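Local coordinates for protein S3-RNase (Pyrus pyrifolia, PDB 1IQQ) that cleaves RNA as a secreted T2-family ribonuclease of the pistil and is responsible for gametophytic self-incompatibility, at residues H62-I67 with L79-E84; K154-K157 with T162-V165. All coordinates share one frame; numbering follows the deposited sequence.

Interaction 1 of 2, residues H62-I67 with L79-E84; sequences HQLEII and LFWDKE
Leu-64 and Trp-81 meet because each turns its CG beside its own backbone N and opposite its carbonyl carbon, with chi1 of -64° and -67°. The indole thereby spans the gap between two helices whose closest CA atoms, those of Leu-64 and Trp-81, are still 8.8 Å apart. The contact illustrates how one large aromatic ring can supply nearly all the contact between two helical segments whose backbones stay well apart.

CB of Leu-64 lies over one face of the indole, 3.4 Å from CZ2 of Trp-81. It stands above the six-membered ring but is displaced toward its rim, a CH-pi contact in which CB is 3.8 Å from the ring centroid. The two side chains run past one another in opposite senses, and this brings the methyl CD1 of Leu-64 back along the indole to 4.1 Å from CD2 of Trp-81. Glu-65 adds a lighter touch: its CG reaches the ring edge in plane, 4.0 Å from CH2 of Trp-81, before the extended chain carries the carboxylate onward. No hydrogen bond links the segments, but the buried indole N-H is satisfied, since NE1 of Trp-81 donates to the carbonyl O of Trp-68, just beyond 62-67. That bond, with the packing around the ring, probably restrains its rotation.

Trp-81 also meets the rings of Trp-68 and Phe-103 edge-to-face, while Leu-64 packs on Phe-103 as well. Helix 58-67 is thus joined to helix 77-89, which carries the active-site residue Glu-84, with helix 99-112 completing the aromatic cluster and Ile-67 bonding through its backbone to Val-32 of strand 30-38.

Interaction 2 of 2, residues K154-K157 with T162-V165; sequences KCQK and TELV
Gln-156 and Glu-163 are joined three times over, twice through the backbone and once through their side chains. As the antiparallel hydrogen-bonded pair of this ladder they exchange main-chain bonds: Gln-156 N donates to Glu-163 O at 2.9 Å, and Glu-163 N returns the bond to Gln-156 O at 2.8 Å. On the face that carries both side chains, NE2 of Gln-156 gives a hydrogen to OE2 of Glu-163 over 2.8 Å. The acceptor lies close to the plane of the glutamine amide, whereas the donor comes to the anti side of the carboxylate, 15° out of its plane; the two flat groups are turned 33° apart. Both side chains start with CG between the backbone N and the carbonyl carbon, then run on extended until their ends meet. NE2 also bonds to the carbonyl of Ala-13, and OE2 accepts from Asn-16, so the pair is tied to helix 11-14 and the residues after it.

Further along, Val-165 N donates to Lys-154 O at 2.9 Å. The CG2 methyl of Val-165 fits against the glutamine chain, crossing it at about a right angle, 3.4 Å from CG of Gln-156. On the face that carries Cys-155, Thr-162 and Leu-164, CB of Cys-155 approaches CG2 of Thr-162 at 3.8 Å. SG of Cys-155 makes the disulfide to Cys-193, which fastens the strand to the C-terminal part of the chain.

The alternation of hydrogen-bonded and non-hydrogen-bonded pairs is that of an antiparallel ladder, and because a short connection joins consecutive strands 152-158 and 161-171, the unit is a beta hairpin in the sheet of the RNase T2 fold.

How the interactions relate
The two contacts lie in separate parts of one T2-family fold, one between helices and one in the sheet, with centres 24 Å apart and nearest atoms about 12 Å apart, so neither touches the other. Interaction 1 comes first along the chain and joins helices 58-67 and 77-89; interaction 2 follows in series and pairs two strands of the mixed sheet. The sheet connects them indirectly: strand 3-10 pairs both with 161-171 and with 30-38, and the latter is bonded to the end of helix 58-67. With Glu-84 in helix 77-89 and His-33 on strand 30-38, both contacts belong to the framework that carries the catalytic residues.

Interaction 1 of 2, residues H62-I67 with L79-E84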
loop_
_atom_site.group_PDB
_atom_site.type_symbol
_atom_site.label_atom_id
_atom_site.label_comp_id
_atom_site.label_asym_id
_atom_site.label_seq_id
_atom_site.Cartn_x
_atom_site.Cartn_y
_atom_site.Cartn_z
ATOM N N HIS A 62 -5.526 -3.788 17.369
ATOM C CA HIS A 62 -4.178 -3.559 17.854
ATOM C C HIS A 62 -3.157 -3.886 16.754
ATOM O O HIS A 62 -2.135 -3.236 16.616
ATOM C CB HIS A 62 -3.992 -4.515 19.027
ATOM C CG HIS A 62 -2.637 -4.484 19.647
ATOM N ND1 HIS A 62 -1.551 -5.245 19.419
ATOM C CD2 HIS A 62 -2.278 -3.576 20.623
ATOM C CE1 HIS A 62 -0.543 -4.779 20.233
ATOM N NE2 HIS A 62 -1.008 -3.776 20.955
ATOM N N GLN A 63 -3.437 -4.920 15.975
ATOM C CA GLN A 63 -2.512 -5.269 14.869
ATOM C C GLN A 63 -2.604 -4.211 13.806
ATOM O O GLN A 63 -1.571 -3.823 13.269
ATOM C CB GLN A 63 -2.874 -6.603 14.272
ATOM C CG GLN A 63 -2.646 -7.820 15.247
ATOM C CD GLN A 63 -3.332 -9.046 14.685
ATOM O OE1 GLN A 63 -2.801 -9.806 13.873
ATOM N NE2 GLN A 63 -4.563 -9.232 15.097
ATOM N N LEU A 64 -3.808 -3.737 13.507
ATOM C CA LEU A 64 -3.946 -2.696 12.491
ATOM C C LEU A 64 -3.302 -1.372 12.948
ATOM O O LEU A 64 -2.863 -0.601 12.120
ATOM C CB LEU A 64 -5.420 -2.430 12.181
ATOM C CG LEU A 64 -6.113 -3.652 11.565
ATOM C CD1 LEU A 64 -7.615 -3.350 11.362
ATOM C CD2 LEU A 64 -5.555 -4.000 10.167
ATOM N N GLU A 65 -3.237 -1.093 14.274
ATOM C CA GLU A 65 -2.555 0.116 14.736
ATOM C C GLU A 65 -1.093 0.117 14.286
ATOM O O GLU A 65 -0.518 1.180 14.102
ATOM C CB GLU A 65 -2.616 0.197 16.297
ATOM C CG GLU A 65 -3.937 0.647 16.820
ATOM C CD GLU A 65 -4.029 0.552 18.343
ATOM O OE1 GLU A 65 -5.034 1.074 18.861
ATOM O OE2 GLU A 65 -3.132 -0.056 18.996
ATOM N N ILE A 66 -0.531 -1.084 14.180
ATOM C CA ILE A 66 0.859 -1.273 13.773
ATOM C C ILE A 66 1.044 -1.434 12.274
ATOM O O ILE A 66 1.988 -0.846 11.727
ATOM C CB ILE A 66 1.482 -2.505 14.510
ATOM C CG1 ILE A 66 1.496 -2.215 16.012
ATOM C CG2 ILE A 66 2.940 -2.849 13.979
ATOM C CD1 ILE A 66 1.752 -3.500 16.841
ATOM N N ILE A 67 0.119 -2.132 11.614
ATOM C CA ILE A 67 0.321 -2.499 10.193
ATOM C C ILE A 67 -0.434 -1.554 9.302
ATOM O O ILE A 67 -0.023 -1.357 8.122
ATOM C CB ILE A 67 -0.194 -3.967 9.968
ATOM C CG1 ILE A 67 0.791 -4.935 10.631
ATOM C CG2 ILE A 67 -0.321 -4.306 8.453
ATOM C CD1 ILE A 67 0.185 -6.317 10.762
ATOM N N LEU A 79 -12.689 5.209 12.367
ATOM C CA LEU A 79 -13.504 5.684 11.265
ATOM C C LEU A 79 -12.730 5.485 9.966
ATOM O O LEU A 79 -13.323 5.195 8.948
ATOM C CB LEU A 79 -13.889 7.172 11.457
ATOM C CG LEU A 79 -14.811 7.702 10.363
ATOM C CD1 LEU A 79 -16.168 6.979 10.372
ATOM C CD2 LEU A 79 -14.996 9.202 10.552
ATOM N N PHE A 80 -11.411 5.637 10.017
ATOM C CA PHE A 80 -10.502 5.435 8.853
ATOM C C PHE A 80 -10.588 3.957 8.374
ATOM O O PHE A 80 -10.777 3.691 7.185
ATOM C CB PHE A 80 -9.090 5.805 9.342
ATOM C CG PHE A 80 -7.937 5.351 8.464
ATOM C CD1 PHE A 80 -7.545 6.092 7.336
ATOM C CD2 PHE A 80 -7.164 4.242 8.848
ATOM C CE1 PHE A 80 -6.370 5.694 6.627
ATOM C CE2 PHE A 80 -6.042 3.868 8.175
ATOM C CZ PHE A 80 -5.621 4.580 7.056
ATOM N N TRP A 81 -10.489 2.994 9.292
ATOM C CA TRP A 81 -10.637 1.607 8.839
ATOM C C TRP A 81 -12.069 1.327 8.330
ATOM O O TRP A 81 -12.246 0.550 7.320
ATOM C CB TRP A 81 -10.310 0.667 9.972
ATOM C CG TRP A 81 -8.873 0.692 10.373
ATOM C CD1 TRP A 81 -7.787 0.837 9.535
ATOM C CD2 TRP A 81 -8.370 0.644 11.699
ATOM N NE1 TRP A 81 -6.627 0.894 10.281
ATOM C CE2 TRP A 81 -6.956 0.789 11.612
ATOM C CE3 TRP A 81 -8.975 0.502 12.967
ATOM C CZ2 TRP A 81 -6.126 0.804 12.735
ATOM C CZ3 TRP A 81 -8.149 0.506 14.110
ATOM C CH2 TRP A 81 -6.720 0.664 13.974
ATOM N N ASP A 82 -13.093 1.884 8.993
ATOM C CA ASP A 82 -14.450 1.650 8.539
ATOM C C ASP A 82 -14.563 2.069 7.051
ATOM O O ASP A 82 -15.246 1.342 6.268
ATOM C CB ASP A 82 -15.407 2.524 9.356
ATOM C CG ASP A 82 -15.725 1.956 10.715
ATOM O OD1 ASP A 82 -15.322 0.856 11.087
ATOM O OD2 ASP A 82 -16.460 2.650 11.421
ATOM N N LYS A 83 -13.974 3.199 6.678
ATOM C CA LYS A 83 -14.074 3.671 5.259
ATOM C C LYS A 83 -13.306 2.761 4.289
ATOM O O LYS A 83 -13.704 2.639 3.137
ATOM C CB LYS A 83 -13.587 5.114 5.092
ATOM C CG LYS A 83 -14.405 6.165 5.931
ATOM C CD LYS A 83 -13.803 7.567 5.657
ATOM C CE LYS A 83 -14.169 8.570 6.747
ATOM N NZ LYS A 83 -13.036 8.792 7.749
ATOM N N GLU A 84 -12.163 2.237 4.734
ATOM C CA GLU A 84 -11.421 1.324 3.838
ATOM C C GLU A 84 -12.249 0.100 3.556
ATOM O O GLU A 84 -12.270 -0.388 2.416
ATOM C CB GLU A 84 -10.079 0.905 4.501
ATOM C CG GLU A 84 -9.129 2.155 4.730
ATOM C CD GLU A 84 -8.676 2.839 3.457
ATOM O OE1 GLU A 84 -8.685 2.266 2.321
ATOM O OE2 GLU A 84 -8.277 4.024 3.611
#

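Interaction 2 of 2, residues K154-K157 with T162-V165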
loop_
_atom_site.group_PDB
_atom_site.type_symbol
_atom_site.label_atom_id
_atom_site.label_comp_id
_atom_site.label_asym_id
_atom_site.label_seq_id
_atom_site.Cartn_x
_atom_site.Cartn_y
_atom_site.Cartn_z
ATOM N N LYS A 154 4.904 5.111 -6.629
ATOM C CA LYS A 154 4.458 6.514 -6.543
ATOM C C LYS A 154 5.571 7.284 -5.876
ATOM O O LYS A 154 6.118 6.855 -4.849
ATOM C CB LYS A 154 3.216 6.646 -5.650
ATOM C CG LYS A 154 2.760 8.101 -5.614
ATOM C CD LYS A 154 1.462 8.236 -4.758
ATOM C CE LYS A 154 0.750 9.542 -5.003
ATOM N NZ LYS A 154 -0.636 9.391 -4.413
ATOM N N CYS A 155 5.903 8.446 -6.452
ATOM C CA CYS A 155 6.932 9.333 -5.891
ATOM C C CYS A 155 6.311 10.752 -5.725
ATOM O O CYS A 155 5.183 10.981 -6.155
ATOM C CB CYS A 155 8.107 9.455 -6.848
ATOM S SG CYS A 155 9.185 7.985 -6.835
ATOM N N GLN A 156 7.067 11.651 -5.081
ATOM C CA GLN A 156 6.591 13.040 -5.005
ATOM C C GLN A 156 7.796 13.934 -5.100
ATOM O O GLN A 156 8.904 13.584 -4.663
ATOM C CB GLN A 156 5.863 13.320 -3.675
ATOM C CG GLN A 156 6.720 13.105 -2.474
ATOM C CD GLN A 156 5.906 13.129 -1.170
ATOM O OE1 GLN A 156 4.711 13.159 -1.223
ATOM N NE2 GLN A 156 6.587 13.062 -0.026
ATOM N N LYS A 157 7.606 15.136 -5.676
ATOM C CA LYS A 157 8.722 16.075 -5.768
ATOM C C LYS A 157 8.561 17.198 -4.726
ATOM O O LYS A 157 7.503 17.783 -4.618
ATOM C CB LYS A 157 8.828 16.716 -7.145
ATOM C CG LYS A 157 10.105 17.580 -7.262
ATOM C CD LYS A 157 10.421 17.917 -8.713
ATOM C CE LYS A 157 11.431 19.070 -8.761
ATOM N NZ LYS A 157 11.553 19.569 -10.155
ATOM N N THR A 162 13.179 14.427 -5.222
ATOM C CA THR A 162 12.064 13.504 -5.550
ATOM C C THR A 162 12.210 12.349 -4.548
ATOM O O THR A 162 13.302 11.820 -4.373
ATOM C CB THR A 162 12.189 12.866 -6.894
ATOM O OG1 THR A 162 12.072 13.891 -7.900
ATOM C CG2 THR A 162 11.125 11.813 -7.095
ATOM N N GLU A 163 11.133 12.052 -3.810
ATOM C CA GLU A 163 11.198 10.893 -2.895
ATOM C C GLU A 163 10.159 9.822 -3.189
ATOM O O GLU A 163 9.066 10.079 -3.720
ATOM C CB GLU A 163 11.015 11.318 -1.489
ATOM C CG GLU A 163 9.937 12.169 -1.296
ATOM C CD GLU A 163 10.221 12.955 -0.000
ATOM O OE1 GLU A 163 11.375 13.318 0.230
ATOM O OE2 GLU A 163 9.293 13.178 0.740
ATOM N N LEU A 164 10.556 8.592 -2.867
ATOM C CA LEU A 164 9.645 7.408 -2.991
ATOM C C LEU A 164 8.545 7.535 -1.898
ATOM O O LEU A 164 8.831 7.824 -0.727
ATOM C CB LEU A 164 10.501 6.153 -2.724
ATOM C CG LEU A 164 9.761 4.828 -2.736
ATOM C CD1 LEU A 164 9.218 4.580 -4.224
ATOM C CD2 LEU A 164 10.739 3.707 -2.343
ATOM N N VAL A 165 7.303 7.263 -2.282
ATOM C CA VAL A 165 6.186 7.401 -1.330
ATOM C C VAL A 165 5.346 6.111 -1.244
ATOM O O VAL A 165 4.998 5.713 -0.117
ATOM C CB VAL A 165 5.254 8.520 -1.741
ATOM C CG1 VAL A 165 4.226 8.795 -0.588
ATOM C CG2 VAL A 165 6.076 9.819 -2.004
#